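Local coordinates for protein seryl-tRNA synthetase, cytoplasmic (Candida albicans, PDB 3QO7) that attaches serine to tRNA(Ser) in two steps, first activating serine with ATP to form Ser-AMP and then transferring it to the tRNA acceptor end, at residues Gly174-Phe179 and Arg294-Glu299; Ile244-Gln249 and Lys300-Val305. All coordinates share one frame; numbering follows the deposited sequence.

Interaction 1: Gly174-Phe179 and Arg294-Glu299; sequences GHRGYF and RVHAFE. With ATP (adenosine-5'-triphosphate), chain B.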
# COMPACT_ATOMS: atom_id res chain seq x y z
N GLY A 174 -0.12 -3.19 14.74
CA GLY A 174 -0.97 -2.45 15.65
C GLY A 174 -2.45 -2.72 15.45
O GLY A 174 -2.85 -3.78 14.98
N HIS A 175 -3.26 -1.73 15.84
CA HIS A 175 -4.72 -1.79 15.87
C HIS A 175 -5.34 -2.33 14.57
O HIS A 175 -5.17 -1.76 13.51
CB HIS A 175 -5.23 -0.37 16.17
CG HIS A 175 -6.71 -0.23 16.30
ND1 HIS A 175 -7.47 0.52 15.43
CD2 HIS A 175 -7.57 -0.72 17.23
CE1 HIS A 175 -8.74 0.47 15.80
NE2 HIS A 175 -8.83 -0.27 16.89
N ARG A 176 -6.05 -3.45 14.67
CA ARG A 176 -6.73 -4.03 13.51
C ARG A 176 -5.80 -4.57 12.44
O ARG A 176 -6.23 -4.82 11.31
CB ARG A 176 -7.65 -2.99 12.86
CG ARG A 176 -8.73 -2.45 13.77
CD ARG A 176 -9.84 -3.44 13.99
NE ARG A 176 -10.81 -2.90 14.93
CZ ARG A 176 -11.89 -2.20 14.59
NH1 ARG A 176 -12.14 -1.97 13.31
NH2 ARG A 176 -12.73 -1.74 15.52
N GLY A 177 -4.52 -4.74 12.75
CA GLY A 177 -3.61 -5.31 11.78
C GLY A 177 -3.89 -6.78 11.59
O GLY A 177 -4.28 -7.46 12.53
N TYR A 178 -3.69 -7.30 10.39
CA TYR A 178 -3.97 -8.71 10.16
C TYR A 178 -3.16 -9.26 8.97
O TYR A 178 -2.77 -8.51 8.06
CB TYR A 178 -5.48 -8.91 9.91
CG TYR A 178 -5.95 -8.25 8.62
CD1 TYR A 178 -5.99 -8.96 7.43
CD2 TYR A 178 -6.28 -6.90 8.58
CE1 TYR A 178 -6.40 -8.35 6.24
CE2 TYR A 178 -6.68 -6.28 7.40
CZ TYR A 178 -6.73 -7.02 6.23
OH TYR A 178 -7.12 -6.42 5.04
N PHE A 179 -2.91 -10.57 9.00
CA PHE A 179 -2.49 -11.31 7.82
C PHE A 179 -3.68 -12.11 7.33
O PHE A 179 -4.48 -12.58 8.13
CB PHE A 179 -1.43 -12.33 8.17
CG PHE A 179 -0.13 -11.76 8.62
CD1 PHE A 179 1.00 -11.81 7.78
CD2 PHE A 179 -0.00 -11.19 9.89
CE1 PHE A 179 2.22 -11.31 8.21
CE2 PHE A 179 1.21 -10.68 10.33
CZ PHE A 179 2.33 -10.74 9.49
N ARG A 294 -13.97 -3.95 9.39
CA ARG A 294 -13.62 -2.54 9.47
C ARG A 294 -12.15 -2.55 9.87
O ARG A 294 -11.81 -2.81 11.01
CB ARG A 294 -14.51 -1.83 10.51
CG ARG A 294 -14.56 -0.25 10.46
CD ARG A 294 -15.18 0.33 9.16
NE ARG A 294 -16.58 0.77 9.30
CZ ARG A 294 -17.29 1.37 8.34
NH1 ARG A 294 -18.55 1.73 8.55
NH2 ARG A 294 -16.74 1.63 7.15
N VAL A 295 -11.27 -2.32 8.89
CA VAL A 295 -9.82 -2.40 9.10
C VAL A 295 -9.12 -1.20 8.45
O VAL A 295 -9.77 -0.40 7.77
CB VAL A 295 -9.23 -3.74 8.57
CG1 VAL A 295 -9.64 -4.91 9.47
CG2 VAL A 295 -9.66 -3.99 7.13
N HIS A 296 -7.81 -1.05 8.64
CA HIS A 296 -7.09 0.14 8.10
C HIS A 296 -6.60 0.01 6.66
O HIS A 296 -6.35 1.02 5.99
CB HIS A 296 -5.91 0.51 8.98
CG HIS A 296 -6.30 0.94 10.35
ND1 HIS A 296 -6.92 2.14 10.61
CD2 HIS A 296 -6.18 0.31 11.54
CE1 HIS A 296 -7.16 2.24 11.91
NE2 HIS A 296 -6.71 1.14 12.49
N ALA A 297 -6.48 -1.22 6.19
CA ALA A 297 -6.03 -1.52 4.83
C ALA A 297 -6.86 -2.66 4.23
O ALA A 297 -7.20 -3.65 4.92
CB ALA A 297 -4.58 -1.89 4.85
N PHE A 298 -7.21 -2.51 2.96
CA PHE A 298 -8.06 -3.52 2.31
C PHE A 298 -8.12 -3.25 0.82
O PHE A 298 -7.68 -2.19 0.35
CB PHE A 298 -9.48 -3.52 2.91
CG PHE A 298 -10.18 -2.18 2.80
CD1 PHE A 298 -10.93 -1.85 1.66
CD2 PHE A 298 -10.04 -1.23 3.80
CE1 PHE A 298 -11.57 -0.61 1.55
CE2 PHE A 298 -10.66 0.02 3.68
CZ PHE A 298 -11.43 0.33 2.55
N GLU A 299 -8.65 -4.21 0.07
CA GLU A 299 -8.73 -4.03 -1.37
C GLU A 299 -10.14 -3.71 -1.84
O GLU A 299 -11.14 -4.11 -1.21
CB GLU A 299 -8.16 -5.25 -2.10
CG GLU A 299 -6.64 -5.40 -1.91
CD GLU A 299 -6.30 -5.81 -0.49
OE1 GLU A 299 -6.82 -6.89 -0.08
OE2 GLU A 299 -5.55 -5.05 0.20
PG ATP B . -20.39 5.19 4.24
O1G ATP B . -20.31 6.67 4.55
O2G ATP B . -19.22 4.39 4.78
O3G ATP B . -21.74 4.59 4.54
PB ATP B . -19.08 5.84 1.85
O1B ATP B . -18.22 6.59 2.84
O2B ATP B . -19.64 6.55 0.64
O3B ATP B . -20.25 5.07 2.63
PA ATP B . -16.70 4.40 1.40
O1A ATP B . -16.21 5.07 2.67
O2A ATP B . -16.14 4.79 0.05
O3A ATP B . -18.29 4.57 1.28
O5' ATP B . -16.82 2.81 1.57
C5' ATP B . -17.65 2.11 0.64
C4' ATP B . -17.38 0.64 0.80
O4' ATP B . -16.02 0.44 1.21
C3' ATP B . -18.22 0.12 1.92
O3' ATP B . -19.41 -0.44 1.35
C2' ATP B . -17.35 -0.90 2.62
O2' ATP B . -17.65 -2.20 2.09
C1' ATP B . -15.92 -0.54 2.25
N9 ATP B . -15.19 0.00 3.44
C8 ATP B . -15.26 1.28 3.88
N7 ATP B . -14.48 1.46 4.98
C5 ATP B . -13.89 0.28 5.27
C6 ATP B . -12.95 -0.22 6.30
N6 ATP B . -12.48 0.62 7.26
N1 ATP B . -12.57 -1.51 6.25
C2 ATP B . -13.03 -2.34 5.30
N3 ATP B . -13.88 -1.95 4.33
C4 ATP B . -14.36 -0.68 4.25
O HOH W 1 -5.69 -3.03 9.28
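His-175, Arg-176 and Tyr-178 reach from the turn after helix 166-173 to residues 294-299, the loop leading into strand 297-307 and the strand's first residues; Arg-294 and Phe-298 fit the R-x-x-x-F closing half of class II motif 2. Gly-174, with positive phi just after the helix, opens a type II beta turn whose third residue, Arg-176, also has positive phi; Gly-177 N closes it on Gly-174 O at 2.9 Å.

Polar links of several kinds cross the contact. His-175 ND1 and His-296 NE2 are hydrogen-bonded at 3.1 Å, either one possibly the donor, with the rings rim to rim and their planes at 57°; the far nitrogen of His-296 bonds Arg-279 O. Tyr-178 OH donates to Ala-297 O at 2.8 Å, tilted 29° from the carbonyl plane. A water accepts from His-296 N and donates to Arg-176 O. Arg-176 NH1 is also aimed at Arg-294 O, but the modelled separation is too short to be trusted in detail.

Apolar contacts fill the middle. Val-295 CG2 approaches Tyr-178 CE2 at 3.8 Å, the branched valine suiting a place between a tyrosine ring and adenine. Arg-176 CG covers one face of the His-175 imidazole.

This same segment also binds the adenine of ATP. Phe-298, with CG between backbone N and carbonyl carbon (chi1 58°), stacks a ring face against the base, ATP N3 lying over its centre. The backbone of Val-295 pairs with the N1/N6 edge of adenine: its O accepts from ATP N6 at 2.9 Å, and its N donates almost straight to ATP N1 at 3.1 Å.

Interaction 2: Ile244-Gln249 and Lys300-Val305; sequences IATSEQ and KIEQFV. With ATP (adenosine-5'-triphosphate), chain B.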
# COMPACT_ATOMS: atom_id res chain seq x y z
N ILE A 244 -3.97 6.65 -0.64
CA ILE A 244 -5.36 6.82 -1.04
C ILE A 244 -6.32 6.04 -0.12
O ILE A 244 -5.98 4.98 0.42
CB ILE A 244 -5.59 6.39 -2.51
CG1 ILE A 244 -5.54 4.88 -2.65
CG2 ILE A 244 -4.56 7.05 -3.46
CD1 ILE A 244 -5.56 4.42 -4.10
N ALA A 245 -7.52 6.58 0.06
CA ALA A 245 -8.60 5.91 0.76
C ALA A 245 -9.41 4.99 -0.15
O ALA A 245 -10.15 4.15 0.32
CB ALA A 245 -9.51 6.93 1.37
N THR A 246 -9.27 5.18 -1.46
CA THR A 246 -10.06 4.47 -2.47
C THR A 246 -9.50 4.85 -3.83
O THR A 246 -9.05 5.99 -4.03
CB THR A 246 -11.56 4.87 -2.43
OG1 THR A 246 -12.18 4.50 -3.67
CG2 THR A 246 -11.75 6.40 -2.20
N SER A 247 -9.53 3.90 -4.77
CA SER A 247 -8.95 4.15 -6.08
C SER A 247 -9.72 5.24 -6.84
O SER A 247 -9.21 5.78 -7.83
CB SER A 247 -8.88 2.87 -6.90
OG SER A 247 -10.16 2.29 -7.03
N GLU A 248 -10.93 5.53 -6.38
CA GLU A 248 -11.72 6.63 -6.92
C GLU A 248 -10.95 7.97 -6.87
O GLU A 248 -11.15 8.88 -7.69
CB GLU A 248 -13.03 6.76 -6.15
CG GLU A 248 -13.97 7.81 -6.70
CD GLU A 248 -13.69 9.24 -6.20
OE1 GLU A 248 -12.95 9.42 -5.23
OE2 GLU A 248 -14.24 10.19 -6.81
N GLN A 249 -10.08 8.12 -5.88
CA GLN A 249 -9.37 9.37 -5.81
C GLN A 249 -8.38 9.46 -6.97
O GLN A 249 -8.47 10.38 -7.78
CB GLN A 249 -8.73 9.52 -4.44
CG GLN A 249 -9.74 9.82 -3.36
CD GLN A 249 -9.27 9.44 -1.96
OE1 GLN A 249 -8.39 8.59 -1.77
NE2 GLN A 249 -9.85 10.08 -0.96
N LYS A 300 -10.23 -2.95 -2.92
CA LYS A 300 -11.53 -2.54 -3.44
C LYS A 300 -11.51 -2.55 -4.96
O LYS A 300 -10.62 -1.97 -5.57
CB LYS A 300 -11.88 -1.15 -2.88
CG LYS A 300 -13.29 -0.67 -3.12
CD LYS A 300 -13.46 0.81 -2.73
CE LYS A 300 -13.88 0.98 -1.27
NZ LYS A 300 -14.31 2.40 -0.97
N ILE A 301 -12.45 -3.28 -5.56
CA ILE A 301 -12.80 -3.06 -6.95
C ILE A 301 -13.86 -1.97 -7.00
O ILE A 301 -14.94 -2.10 -6.43
CB ILE A 301 -13.36 -4.31 -7.61
CG1 ILE A 301 -12.37 -5.46 -7.49
CG2 ILE A 301 -13.72 -4.01 -9.08
CD1 ILE A 301 -11.05 -5.13 -8.12
N GLU A 302 -13.54 -0.89 -7.70
CA GLU A 302 -14.37 0.30 -7.72
C GLU A 302 -14.91 0.59 -9.14
O GLU A 302 -14.16 0.51 -10.09
CB GLU A 302 -13.53 1.46 -7.24
CG GLU A 302 -14.27 2.77 -7.17
CD GLU A 302 -15.10 2.92 -5.92
OE1 GLU A 302 -15.14 1.96 -5.10
OE2 GLU A 302 -15.71 4.01 -5.75
N GLN A 303 -16.19 0.90 -9.31
CA GLN A 303 -16.68 1.38 -10.60
C GLN A 303 -16.45 2.89 -10.69
O GLN A 303 -16.87 3.63 -9.78
CB GLN A 303 -18.17 1.17 -10.79
CG GLN A 303 -18.71 -0.23 -10.59
CD GLN A 303 -20.23 -0.27 -10.79
OE1 GLN A 303 -20.74 0.17 -11.82
NE2 GLN A 303 -20.95 -0.78 -9.80
N PHE A 304 -15.80 3.35 -11.76
CA PHE A 304 -15.72 4.79 -12.01
C PHE A 304 -16.12 5.13 -13.44
O PHE A 304 -15.62 4.55 -14.41
CB PHE A 304 -14.34 5.36 -11.68
CG PHE A 304 -14.31 6.85 -11.69
CD1 PHE A 304 -14.60 7.57 -10.53
CD2 PHE A 304 -14.04 7.55 -12.86
CE1 PHE A 304 -14.61 8.95 -10.52
CE2 PHE A 304 -14.04 8.95 -12.86
CZ PHE A 304 -14.33 9.65 -11.69
N VAL A 305 -17.01 6.10 -13.57
CA VAL A 305 -17.58 6.40 -14.87
C VAL A 305 -17.67 7.89 -15.13
O VAL A 305 -18.01 8.69 -14.25
CB VAL A 305 -18.99 5.78 -15.03
CG1 VAL A 305 -19.54 6.09 -16.45
CG2 VAL A 305 -18.94 4.29 -14.76
PG ATP B . -20.39 5.19 4.24
O1G ATP B . -20.31 6.67 4.55
O2G ATP B . -19.22 4.39 4.78
O3G ATP B . -21.74 4.59 4.54
PB ATP B . -19.08 5.84 1.85
O1B ATP B . -18.22 6.59 2.84
O2B ATP B . -19.64 6.55 0.64
O3B ATP B . -20.25 5.07 2.63
PA ATP B . -16.70 4.40 1.40
O1A ATP B . -16.21 5.07 2.67
O2A ATP B . -16.14 4.79 0.05
O3A ATP B . -18.29 4.57 1.28
O5' ATP B . -16.82 2.81 1.57
C5' ATP B . -17.65 2.11 0.64
C4' ATP B . -17.38 0.64 0.80
O4' ATP B . -16.02 0.44 1.21
C3' ATP B . -18.22 0.12 1.92
O3' ATP B . -19.41 -0.44 1.35
C2' ATP B . -17.35 -0.90 2.62
O2' ATP B . -17.65 -2.20 2.09
C1' ATP B . -15.92 -0.54 2.25
N9 ATP B . -15.19 0.00 3.44
C8 ATP B . -15.26 1.28 3.88
N7 ATP B . -14.48 1.46 4.98
C5 ATP B . -13.89 0.28 5.27
C6 ATP B . -12.95 -0.22 6.30
N6 ATP B . -12.48 0.62 7.26
N1 ATP B . -12.57 -1.51 6.25
C2 ATP B . -13.03 -2.34 5.30
N3 ATP B . -13.88 -1.95 4.33
C4 ATP B . -14.36 -0.68 4.25
O HOH W 2 -9.76 0.57 -4.98
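The ring of Phe-304 and the side chain of Glu-248 meet obliquely: Glu-248 CG lies 3.9 Å from Phe-304 CD1, with carboxylate and ring planes 52° apart. The ring also packs against Ile-251, Ser-252 and Cys-400, so the aromatic residue serves as filling where strand and helix converge, touching the aliphatic part of Glu-248 while its OE2 is held by Gln-377. A second carboxylate, that of Glu-302, sits between its neighbours: OE2 is 3.9 Å from Glu-248 CB, and CD is 4.0 Å from Thr-246 OG1. Its chain leaves with CG anti to the backbone N (chi1 -179°) and then bends at chi2; OE2 has a weak bond from Asn-402.

A water links the two segments, 2.7 Å from Ser-247 OG and donating to Lys-300 O. The small hydroxyl of Ser-247 also packs on Glu-302 CB. Within the loop, Thr-246 OG1 takes a capping bond from Glu-248 N at 3.2 Å, and Gln-249 OE1 accepts from Ala-245 N, fixing the turn into helix 248-252. Lys-300, long enough to reach past Thr-246, brings NZ to 3.2 Å from ATP O2A; Arg-279 lies beside it, fitting a phosphate-facing site.

Thr-246, Ser-247, Glu-248 and Glu-302 are probable serine-binding residues, as in relatives, and the Thr-Ser-Glu sequence matches the TXE loop of class II seryl-tRNA synthetases, set here against the motif 2 strand.

In the fold
From the N terminus, the turn 174-179 follows helix 166-173, and interaction 1 later closes a loop of 114 residues by joining it to 294-299. Segment 244-249, which runs into helix 248-252, lies inside that span; its partner, 300-305, comes directly after 294-299, so interaction 2 closes a shorter loop of 50 residues that crosses the first. Both contacts use successive parts of strand 297-307, an inner strand of the largely antiparallel catalytic sheet, between its antiparallel neighbours 269-278 and 399-407. Their centres are about 18 Å apart. Interaction 1 ties the post-helix turn to the adenine end of the ATP site, and interaction 2 sets the probable serine-binding loop against the part of the strand whose Lys-300 faces the alpha-phosphate.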